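Local coordinates for xylooligosaccharide oxidase (Myceliophthora thermophila, PDB 5L6G), which oxidises the C1 hydroxyl of xylooligosaccharides and related sugars to lactones, using bicovalently bound FAD and reducing molecular oxygen to hydrogen peroxide, at residues S172-G177 / G263-E268; A229-V234 / L285-A290; M269-L274 / I379-G384. All coordinates share one frame; numbering follows the deposited sequence.

Contact 1 (S172-G177 / G263-E268); sequences SSHSHG and GGMPEE. With XYP (beta-D-xylopyranose), chain J.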
loop_
_atom_site.group_PDB
_atom_site.type_symbol
_atom_site.label_atom_id
_atom_site.label_comp_id
_atom_site.label_asym_id
_atom_site.label_seq_id
_atom_site.Cartn_x
_atom_site.Cartn_y
_atom_site.Cartn_z
ATOM N N SER A 172 0.820 12.611 -3.016
ATOM C CA SER A 172 -0.142 13.568 -2.490
ATOM C C SER A 172 -0.397 13.378 -1.004
ATOM O O SER A 172 -1.208 14.092 -0.430
ATOM C CB SER A 172 -1.482 13.432 -3.231
ATOM O OG SER A 172 -1.323 13.838 -4.572
ATOM N N SER A 173 0.311 12.447 -0.372
ATOM C CA SER A 173 -0.073 12.004 0.954
ATOM C C SER A 173 0.265 13.027 2.028
ATOM O O SER A 173 -0.509 13.224 2.960
ATOM C CB SER A 173 0.547 10.649 1.282
ATOM O OG SER A 173 -0.158 9.641 0.587
ATOM N N HIS A 174 1.414 13.666 1.925
ATOM C CA HIS A 174 1.680 14.767 2.838
ATOM C C HIS A 174 0.571 15.837 2.737
ATOM O O HIS A 174 0.105 16.368 3.764
ATOM C CB HIS A 174 3.021 15.396 2.580
ATOM C CG HIS A 174 3.483 16.255 3.706
ATOM N ND1 HIS A 174 3.599 17.621 3.605
ATOM C CD2 HIS A 174 3.813 15.938 4.981
ATOM C CE1 HIS A 174 4.015 18.107 4.762
ATOM N NE2 HIS A 174 4.146 17.106 5.612
ATOM N N SER A 175 0.162 16.156 1.504
ATOM C CA SER A 175 -0.878 17.150 1.291
ATOM C C SER A 175 -2.290 16.694 1.668
ATOM O O SER A 175 -3.093 17.519 2.130
ATOM C CB SER A 175 -0.892 17.605 -0.165
ATOM O OG SER A 175 0.381 18.056 -0.566
ATOM N N HIS A 176 -2.607 15.410 1.451
ATOM C CA HIS A 176 -3.999 14.943 1.459
ATOM C C HIS A 176 -4.263 13.586 2.131
ATOM O O HIS A 176 -5.402 13.119 2.174
ATOM C CB HIS A 176 -4.509 14.867 0.006
ATOM C CG HIS A 176 -4.601 16.198 -0.678
ATOM N ND1 HIS A 176 -5.454 17.193 -0.260
ATOM C CD2 HIS A 176 -3.981 16.676 -1.778
ATOM C CE1 HIS A 176 -5.338 18.243 -1.057
ATOM N NE2 HIS A 176 -4.442 17.956 -1.985
ATOM N N GLY A 177 -3.239 12.958 2.682
ATOM C CA GLY A 177 -3.463 11.759 3.463
ATOM C C GLY A 177 -3.310 10.492 2.665
ATOM O O GLY A 177 -2.727 10.473 1.578
ATOM N N GLY A 263 8.481 20.811 11.370
ATOM C CA GLY A 263 7.498 21.486 10.530
ATOM C C GLY A 263 8.111 22.176 9.326
ATOM O O GLY A 263 7.511 23.108 8.767
ATOM N N GLY A 264 9.282 21.709 8.898
ATOM C CA GLY A 264 9.975 22.304 7.772
ATOM C C GLY A 264 9.301 22.045 6.431
ATOM O O GLY A 264 9.444 22.827 5.494
ATOM N N MET A 265 8.598 20.925 6.328
ATOM C CA MET A 265 7.976 20.518 5.064
ATOM C C MET A 265 6.565 21.071 4.937
ATOM O O MET A 265 5.688 20.713 5.704
ATOM C CB MET A 265 7.968 18.987 4.910
ATOM C CG MET A 265 7.720 18.569 3.468
ATOM S SD MET A 265 8.206 16.904 2.976
ATOM C CE MET A 265 6.744 16.021 3.445
ATOM N N PRO A 266 6.335 21.931 3.947
ATOM C CA PRO A 266 5.015 22.535 3.901
ATOM C C PRO A 266 3.975 21.555 3.367
ATOM O O PRO A 266 4.324 20.532 2.747
ATOM C CB PRO A 266 5.225 23.740 2.985
ATOM C CG PRO A 266 6.315 23.293 2.074
ATOM C CD PRO A 266 7.245 22.533 2.961
ATOM N N GLU A 267 2.710 21.854 3.627
ATOM C CA GLU A 267 1.628 20.957 3.255
ATOM C C GLU A 267 1.653 20.580 1.778
ATOM O O GLU A 267 1.371 19.436 1.446
ATOM C CB GLU A 267 0.268 21.563 3.609
ATOM C CG GLU A 267 0.028 21.708 5.104
ATOM C CD GLU A 267 -1.393 22.111 5.446
ATOM O OE1 GLU A 267 -2.287 22.030 4.568
ATOM O OE2 GLU A 267 -1.622 22.504 6.608
ATOM N N GLU A 268 2.030 21.517 0.912
ATOM C CA GLU A 268 2.023 21.304 -0.545
ATOM C C GLU A 268 3.139 20.368 -1.028
ATOM O O GLU A 268 3.084 19.883 -2.164
ATOM C CB GLU A 268 2.204 22.639 -1.283
ATOM C CG GLU A 268 1.078 23.643 -1.090
ATOM C CD GLU A 268 1.176 24.476 0.175
ATOM O OE1 GLU A 268 2.128 24.328 0.990
ATOM O OE2 GLU A 268 0.267 25.308 0.334
HETATM O O1 XYP J . -6.815 16.461 4.373
HETATM C C1 XYP J . -7.741 15.480 4.859
HETATM C C2 XYP J . -9.092 15.651 4.165
HETATM C C3 XYP J . -10.052 14.516 4.516
HETATM C C4 XYP J . -9.355 13.162 4.385
HETATM C C5 XYP J . -8.026 13.153 5.137
HETATM O O2 XYP J . -9.640 16.913 4.562
HETATM O O3 XYP J . -11.220 14.547 3.673
HETATM O O4 XYP J . -10.217 12.139 4.892
HETATM O O5 XYP J . -7.196 14.180 4.615
HETATM O O HOH W 1 -3.315 20.113 2.082
#
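Ser175 OG donates to Glu267 O at 2.6 Å, the donor lying close to the carbonyl plane, and the same hydroxyl accepts a second bond from Asn270 ND2. OG lies anti to its own carbonyl carbon (chi1 -54°), beside the backbone N, and there meets the Glu267 carbonyl. One residue earlier, the His174 ring meets Met265 tip to tip. Met265 CE stands over the centre of one face, 3.3 Å from the ring centroid and 12° off the normal, a close CH-pi contact brought about by the bend of the methionine at chi3 (86°). Pro266 O lies near the ring plane at the edge, and Met265 O is 3.2 Å from His174 CE1. Asn386 ND2 also bonds to Met265 O. An alanine at His174 would probably open a gap beneath the methyl of Met265 and strip the Pro266 carbonyl of its neighbour at the ring edge. A water donates to Ser175 O at 2.6 Å and only weakly to Glu267 OE1; the other carboxylate oxygen, OE2, is in a salt bridge with Arg391. One residue on from Ser175, His176 O comes within 3.2 Å of O5 of a bound xylose. The short helix 173-176, in the FAD-binding region, is thus joined to the loop before strand 269-275 by one direct hydroxyl-to-carbonyl bond and by a methyl seated on an aromatic ring, a polar and an apolar hold on successive residues.

Contact 2 (A229-V234 / L285-A290); sequences AAPPNV and LYHGNA. With NAG (2-acetamido-2-deoxy-beta-D-glucopyranose), chain E; NAG (2-acetamido-2-deoxy-beta-D-glucopyranose), chain G.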
loop_
_atom_site.group_PDB
_atom_site.type_symbol
_atom_site.label_atom_id
_atom_site.label_comp_id
_atom_site.label_asym_id
_atom_site.label_seq_id
_atom_site.Cartn_x
_atom_site.Cartn_y
_atom_site.Cartn_z
ATOM N N ALA A 229 -10.432 18.650 -5.593
ATOM C CA ALA A 229 -10.182 19.224 -6.914
ATOM C C ALA A 229 -8.694 19.051 -7.222
ATOM O O ALA A 229 -7.847 19.470 -6.444
ATOM C CB ALA A 229 -10.550 20.700 -6.941
ATOM N N ALA A 230 -8.372 18.424 -8.344
ATOM C CA ALA A 230 -6.977 18.217 -8.712
ATOM C C ALA A 230 -6.291 19.574 -8.911
ATOM O O ALA A 230 -6.849 20.446 -9.564
ATOM C CB ALA A 230 -6.900 17.413 -9.994
ATOM N N PRO A 231 -5.091 19.766 -8.341
ATOM C CA PRO A 231 -4.421 21.036 -8.597
ATOM C C PRO A 231 -4.074 21.168 -10.076
ATOM O O PRO A 231 -3.729 20.170 -10.708
ATOM C CB PRO A 231 -3.142 20.931 -7.766
ATOM C CG PRO A 231 -2.884 19.460 -7.671
ATOM C CD PRO A 231 -4.251 18.857 -7.547
ATOM N N PRO A 232 -4.159 22.385 -10.622
ATOM C CA PRO A 232 -3.881 22.542 -12.037
ATOM C C PRO A 232 -2.432 22.208 -12.391
ATOM O O PRO A 232 -2.179 21.770 -13.510
ATOM C CB PRO A 232 -4.202 24.022 -12.308
ATOM C CG PRO A 232 -4.148 24.686 -10.980
ATOM C CD PRO A 232 -4.564 23.649 -9.987
ATOM N N ASN A 233 -1.504 22.396 -11.452
ATOM C CA ASN A 233 -0.082 22.174 -11.703
ATOM C C ASN A 233 0.623 21.531 -10.522
ATOM O O ASN A 233 0.355 21.869 -9.381
ATOM C CB ASN A 233 0.605 23.490 -12.068
ATOM C CG ASN A 233 0.043 24.078 -13.338
ATOM O OD1 ASN A 233 -0.541 25.163 -13.330
ATOM N ND2 ASN A 233 0.203 23.333 -14.454
ATOM N N VAL A 234 1.494 20.575 -10.823
ATOM C CA VAL A 234 2.358 19.951 -9.828
ATOM C C VAL A 234 3.784 19.926 -10.389
ATOM O O VAL A 234 3.986 19.851 -11.606
ATOM C CB VAL A 234 1.903 18.539 -9.454
ATOM C CG1 VAL A 234 0.502 18.583 -8.847
ATOM C CG2 VAL A 234 1.946 17.598 -10.658
ATOM N N LEU A 285 7.108 15.810 -5.181
ATOM C CA LEU A 285 6.071 16.388 -6.008
ATOM C C LEU A 285 5.473 17.533 -5.194
ATOM O O LEU A 285 4.905 17.327 -4.117
ATOM C CB LEU A 285 5.004 15.361 -6.377
ATOM C CG LEU A 285 4.026 15.821 -7.461
ATOM C CD1 LEU A 285 4.747 15.916 -8.797
ATOM C CD2 LEU A 285 2.804 14.940 -7.575
ATOM N N TYR A 286 5.634 18.743 -5.703
ATOM C CA TYR A 286 5.138 19.914 -5.031
ATOM C C TYR A 286 3.834 20.316 -5.690
ATOM O O TYR A 286 3.775 20.472 -6.913
ATOM C CB TYR A 286 6.169 21.025 -5.148
ATOM C CG TYR A 286 5.792 22.266 -4.403
ATOM C CD1 TYR A 286 5.959 22.345 -3.023
ATOM C CD2 TYR A 286 5.260 23.359 -5.075
ATOM C CE1 TYR A 286 5.598 23.477 -2.327
ATOM C CE2 TYR A 286 4.897 24.511 -4.391
ATOM C CZ TYR A 286 5.075 24.559 -3.019
ATOM O OH TYR A 286 4.730 25.684 -2.348
ATOM N N HIS A 287 2.783 20.468 -4.892
ATOM C CA HIS A 287 1.481 20.853 -5.424
ATOM C C HIS A 287 1.407 22.364 -5.622
ATOM O O HIS A 287 0.824 23.093 -4.822
ATOM C CB HIS A 287 0.367 20.358 -4.521
ATOM C CG HIS A 287 0.234 18.871 -4.509
ATOM N ND1 HIS A 287 -0.985 18.248 -4.542
ATOM C CD2 HIS A 287 1.163 17.883 -4.506
ATOM C CE1 HIS A 287 -0.813 16.940 -4.531
ATOM N NE2 HIS A 287 0.483 16.691 -4.503
ATOM N N GLY A 288 2.022 22.799 -6.705
ATOM C CA GLY A 288 2.169 24.203 -7.045
ATOM C C GLY A 288 3.174 24.287 -8.185
ATOM O O GLY A 288 3.676 23.267 -8.654
ATOM N N ASN A 289 3.464 25.501 -8.633
ATOM C CA ASN A 289 4.330 25.695 -9.789
ATOM C C ASN A 289 5.792 25.732 -9.359
ATOM O O ASN A 289 6.092 25.614 -8.168
ATOM C CB ASN A 289 3.921 26.958 -10.560
ATOM C CG ASN A 289 3.925 28.199 -9.696
ATOM O OD1 ASN A 289 4.742 28.331 -8.793
ATOM N ND2 ASN A 289 3.003 29.135 -9.983
ATOM N N ALA A 290 6.702 25.884 -10.321
ATOM C CA ALA A 290 8.128 25.726 -10.049
ATOM C C ALA A 290 8.678 26.841 -9.179
ATOM O O ALA A 290 9.522 26.595 -8.324
ATOM C CB ALA A 290 8.917 25.626 -11.346
HETATM C C1 NAG E . -0.272 23.634 -15.801
HETATM C C2 NAG E . 0.668 23.304 -16.965
HETATM C C3 NAG E . -0.036 23.375 -18.328
HETATM C C4 NAG E . -1.320 22.547 -18.307
HETATM C C5 NAG E . -2.182 23.034 -17.147
HETATM C C6 NAG E . -3.478 22.237 -17.019
HETATM C C7 NAG E . 3.090 23.728 -16.945
HETATM C C8 NAG E . 4.175 24.768 -16.928
HETATM N N2 NAG E . 1.831 24.182 -16.942
HETATM O O3 NAG E . 0.823 22.903 -19.346
HETATM O O4 NAG E . -2.030 22.647 -19.526
HETATM O O5 NAG E . -1.452 22.864 -15.953
HETATM O O6 NAG E . -4.057 22.481 -15.752
HETATM O O7 NAG E . 3.390 22.533 -16.959
HETATM C C1 NAG G . 2.896 30.369 -9.229
HETATM C C2 NAG G . 2.421 31.478 -10.180
HETATM C C3 NAG G . 2.047 32.760 -9.445
HETATM C C4 NAG G . 1.148 32.467 -8.257
HETATM C C5 NAG G . 1.731 31.354 -7.389
HETATM C C6 NAG G . 0.771 30.953 -6.276
HETATM C C7 NAG G . 3.224 31.412 -12.492
HETATM C C8 NAG G . 4.333 31.697 -13.466
HETATM N N2 NAG G . 3.424 31.719 -11.209
HETATM O O3 NAG G . 1.321 33.598 -10.313
HETATM O O4 NAG G . 0.996 33.655 -7.513
HETATM O O5 NAG G . 1.969 30.212 -8.179
HETATM O O6 NAG G . 1.491 30.332 -5.231
HETATM O O7 NAG G . 2.173 30.922 -12.912
#
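The His287 ring has Val234 CG1 over one face, with CG1 4.4 Å from His287 CG, and Leu285 O in its plane at the edge. Pro231 comes in obliquely, its CG 3.9 Å from His287 ND1. At the other ring nitrogen, NE2 is hydrogen-bonded to Phe171 O, which would fix the rotation of the ring against the valine. Val234 is shared between two neighbours: CG1, anti to the carbonyl carbon (chi1 -61°), serves the histidine, while CG2 rests 3.8 Å from Leu285 CD1. No conventional hydrogen bond joins 229-234 to 285-290; a CA-H...O contact runs from Val234 CA to Tyr286 O at 3.3 Å. Tyr286 O is also reached weakly by Gly288 N, across the inverse gamma turn centred on His287. Gly288 suits this path, because a beta carbon would collide with Tyr286 CE2. Both segments carry sugar: Asn233 ND2 and Asn289 ND2 are each bonded covalently to C1 of an N-acetylglucosamine. The sugar on Asn233 turns back on the chain, its O6 donating to Pro232 O at 3.0 Å. Asn289 keeps its OD1 for the protein, as N-cap of helix 290-304 through a bond to Ala292 N. The contact lies at one end of strands 234-240 and 280-286 in a large antiparallel sheet, where the link from strand 219-229 enters strand 234-240 and strand 280-286 runs out into a turn. Val234 pairs with His314 of strand 308-314 and Tyr286 with Thr235, placing strand 234-240 between them; Trp316 of helix 316-322 covers Ala230, Pro231 and Val234, and helix 290-304 receives the Tyr286 ring.

Contact 3 (M269-L274 / I379-G384); sequences MNMRVL and IDMYGG. With XYP (beta-D-xylopyranose), chain H.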
loop_
_atom_site.group_PDB
_atom_site.type_symbol
_atom_site.label_atom_id
_atom_site.label_comp_id
_atom_site.label_asym_id
_atom_site.label_seq_id
_atom_site.Cartn_x
_atom_site.Cartn_y
_atom_site.Cartn_z
ATOM N N MET A 269 4.145 20.137 -0.185
ATOM C CA MET A 269 5.308 19.345 -0.546
ATOM C C MET A 269 5.150 17.884 -0.135
ATOM O O MET A 269 4.740 17.602 0.971
ATOM C CB MET A 269 6.548 19.916 0.139
ATOM C CG MET A 269 7.864 19.289 -0.288
ATOM S SD MET A 269 9.277 20.142 0.414
ATOM C CE MET A 269 9.181 21.751 -0.390
ATOM N N ASN A 270 5.515 16.984 -1.038
ATOM C CA ASN A 270 5.380 15.550 -0.843
ATOM C C ASN A 270 6.673 14.975 -1.328
ATOM O O ASN A 270 7.076 15.253 -2.465
ATOM C CB ASN A 270 4.237 14.984 -1.681
ATOM C CG ASN A 270 2.910 15.564 -1.305
ATOM O OD1 ASN A 270 2.172 14.960 -0.531
ATOM N ND2 ASN A 270 2.612 16.774 -1.815
ATOM N N MET A 271 7.359 14.227 -0.474
ATOM C CA MET A 271 8.775 13.928 -0.730
ATOM C C MET A 271 9.213 12.631 -0.069
ATOM O O MET A 271 8.630 12.213 0.909
ATOM C CB MET A 271 9.650 15.064 -0.251
ATOM C CG MET A 271 11.063 15.064 -0.800
ATOM S SD MET A 271 11.924 16.622 -0.558
ATOM C CE MET A 271 11.629 16.929 1.194
ATOM N N ARG A 272 10.237 12.014 -0.651
ATOM C CA ARG A 272 10.862 10.823 -0.124
ATOM C C ARG A 272 12.344 10.799 -0.508
ATOM O O ARG A 272 12.768 11.471 -1.443
ATOM C CB ARG A 272 10.198 9.603 -0.724
ATOM C CG ARG A 272 10.548 9.385 -2.197
ATOM C CD ARG A 272 9.584 8.375 -2.826
ATOM N NE ARG A 272 9.914 8.084 -4.206
ATOM C CZ ARG A 272 9.193 7.304 -5.000
ATOM N NH1 ARG A 272 8.078 6.747 -4.556
ATOM N NH2 ARG A 272 9.578 7.102 -6.248
ATOM N N VAL A 273 13.115 10.030 0.233
ATOM C CA VAL A 273 14.442 9.629 -0.194
ATOM C C VAL A 273 14.295 8.318 -0.938
ATOM O O VAL A 273 13.686 7.404 -0.424
ATOM C CB VAL A 273 15.377 9.397 1.009
ATOM C CG1 VAL A 273 16.724 8.872 0.540
ATOM C CG2 VAL A 273 15.557 10.680 1.808
ATOM N N LEU A 274 14.844 8.253 -2.146
ATOM C CA LEU A 274 15.068 6.991 -2.841
ATOM C C LEU A 274 16.557 6.747 -2.836
ATOM O O LEU A 274 17.315 7.597 -3.257
ATOM C CB LEU A 274 14.602 7.069 -4.293
ATOM C CG LEU A 274 14.948 5.859 -5.174
ATOM C CD1 LEU A 274 14.284 4.596 -4.630
ATOM C CD2 LEU A 274 14.534 6.089 -6.608
ATOM N N ILE A 379 12.541 6.130 1.836
ATOM C CA ILE A 379 12.209 6.688 3.125
ATOM C C ILE A 379 11.252 7.823 2.825
ATOM O O ILE A 379 11.658 8.873 2.322
ATOM C CB ILE A 379 13.449 7.235 3.892
ATOM C CG1 ILE A 379 14.546 6.176 3.980
ATOM C CG2 ILE A 379 13.055 7.680 5.299
ATOM C CD1 ILE A 379 15.933 6.753 4.056
ATOM N N ASP A 380 9.977 7.618 3.130
ATOM C CA ASP A 380 8.976 8.630 2.829
ATOM C C ASP A 380 8.984 9.681 3.913
ATOM O O ASP A 380 9.057 9.343 5.094
ATOM C CB ASP A 380 7.584 8.004 2.764
ATOM C CG ASP A 380 7.383 7.180 1.526
ATOM O OD1 ASP A 380 7.628 7.682 0.424
ATOM O OD2 ASP A 380 6.925 6.046 1.643
ATOM N N MET A 381 8.902 10.954 3.517
ATOM C CA MET A 381 8.648 12.019 4.472
ATOM C C MET A 381 7.165 11.941 4.843
ATOM O O MET A 381 6.308 12.473 4.172
ATOM C CB MET A 381 9.017 13.406 3.887
ATOM C CG MET A 381 10.450 13.508 3.411
ATOM S SD MET A 381 11.764 13.258 4.637
ATOM C CE MET A 381 12.143 11.531 4.382
ATOM N N TYR A 382 6.885 11.253 5.937
ATOM C CA TYR A 382 5.558 10.716 6.203
ATOM C C TYR A 382 4.777 11.558 7.207
ATOM O O TYR A 382 3.597 11.859 7.010
ATOM C CB TYR A 382 5.748 9.277 6.693
ATOM C CG TYR A 382 4.508 8.555 7.155
ATOM C CD1 TYR A 382 4.072 8.660 8.468
ATOM C CD2 TYR A 382 3.793 7.758 6.292
ATOM C CE1 TYR A 382 2.954 7.998 8.909
ATOM C CE2 TYR A 382 2.671 7.073 6.720
ATOM C CZ TYR A 382 2.251 7.205 8.027
ATOM O OH TYR A 382 1.140 6.532 8.445
ATOM N N GLY A 383 5.441 11.906 8.306
ATOM C CA GLY A 383 4.807 12.535 9.444
ATOM C C GLY A 383 5.226 13.984 9.627
ATOM O O GLY A 383 5.462 14.715 8.663
ATOM N N GLY A 384 5.274 14.414 10.883
ATOM C CA GLY A 384 5.591 15.781 11.204
ATOM C C GLY A 384 4.363 16.669 11.248
ATOM O O GLY A 384 3.287 16.277 10.818
HETATM O O1 XYP H . 6.394 2.930 -2.700
HETATM C C1 XYP H . 6.327 2.429 -4.033
HETATM C C2 XYP H . 7.062 3.390 -4.965
HETATM C C3 XYP H . 7.196 2.805 -6.366
HETATM C C4 XYP H . 7.809 1.410 -6.297
HETATM C C5 XYP H . 7.030 0.518 -5.321
HETATM O O2 XYP H . 6.316 4.606 -5.018
HETATM O O3 XYP H . 7.937 3.695 -7.219
HETATM O O4 XYP H . 7.748 0.786 -7.585
HETATM O O5 XYP H . 6.898 1.130 -4.042
HETATM O O HOH W 2 5.627 13.266 1.555
HETATM O O HOH W 3 6.805 7.197 -1.993
#
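Arg272 and Asp380, a non-hydrogen-bonded antiparallel pair, lie side by side, their guanidinium and carboxylate planes 38° apart. They form no direct salt bridge: Asp380 OD1 touches Arg272 CB at 3.4 Å but stays 5.1 Å from NH1. One water spans the two charges instead, accepting from NH1 and donating to OD1 at 2.6 Å. NH1 has a second acceptor in O2 of the bound xylose, 2.8 Å away, and both oxygens sit at the guanidinium edge in its plane. Arg272 NE is hydrogen-bonded to Gln283 OE1, which helps fix the guanidinium while NH1 meets the sugar. CG of Arg272 lies between backbone N and carbonyl carbon (chi1 72°), and from there the chain runs extended to NE. In the backbone, Val273 and Ile379 are a hydrogen-bonded pair: Val273 N gives to Ile379 O and Ile379 N to Val273 O, each at 2.8 Å. Met381 N reaches Met271 O at 2.9 Å. Beyond that the strands part, and a water takes over, accepting from Met271 N and donating to Met381 O, so that these two groups are satisfied without touching. Apolar side chains occupy the face opposite the arginine: Val273 CB meets Ile379 CD1 at 4.1 Å. The xylose is also hydrogen-bonded to Thr154, Glu412 and Tyr451. Strands 269-275 and 374-381 are central in the large antiparallel sheet, flanked by 280-286 and 409-417; helix 246-261 lies against the Val273 and Ile379 face through Trp253, Leu256 and Trp259, while the Arg272 side meets the xylose, with Phe171 and Phe169 packing on Arg272 and Asp380.

Segments 263-268 and 269-274 are continuous, so contact 1 passes directly into contact 3; their centres are about 9 Å apart. Contact 2 lies about 12 Å from contact 1 and about 17 Å from contact 3, its segments alternating with theirs along the chain. Contacts 2 and 3 share one antiparallel sheet, in which strands 280-286 and 269-275 are neighbours. Asn270 of contact 3 reaches both others, its O bonded to Leu285 N at 2.8 Å. Glu268 O likewise meets His287 N. A short helix of the FAD-binding region is thereby fastened to the sheet that presents the substrate-binding arginine, with the two glycosylated asparagines of contact 2 near the ends of strands 234-240 and 280-286.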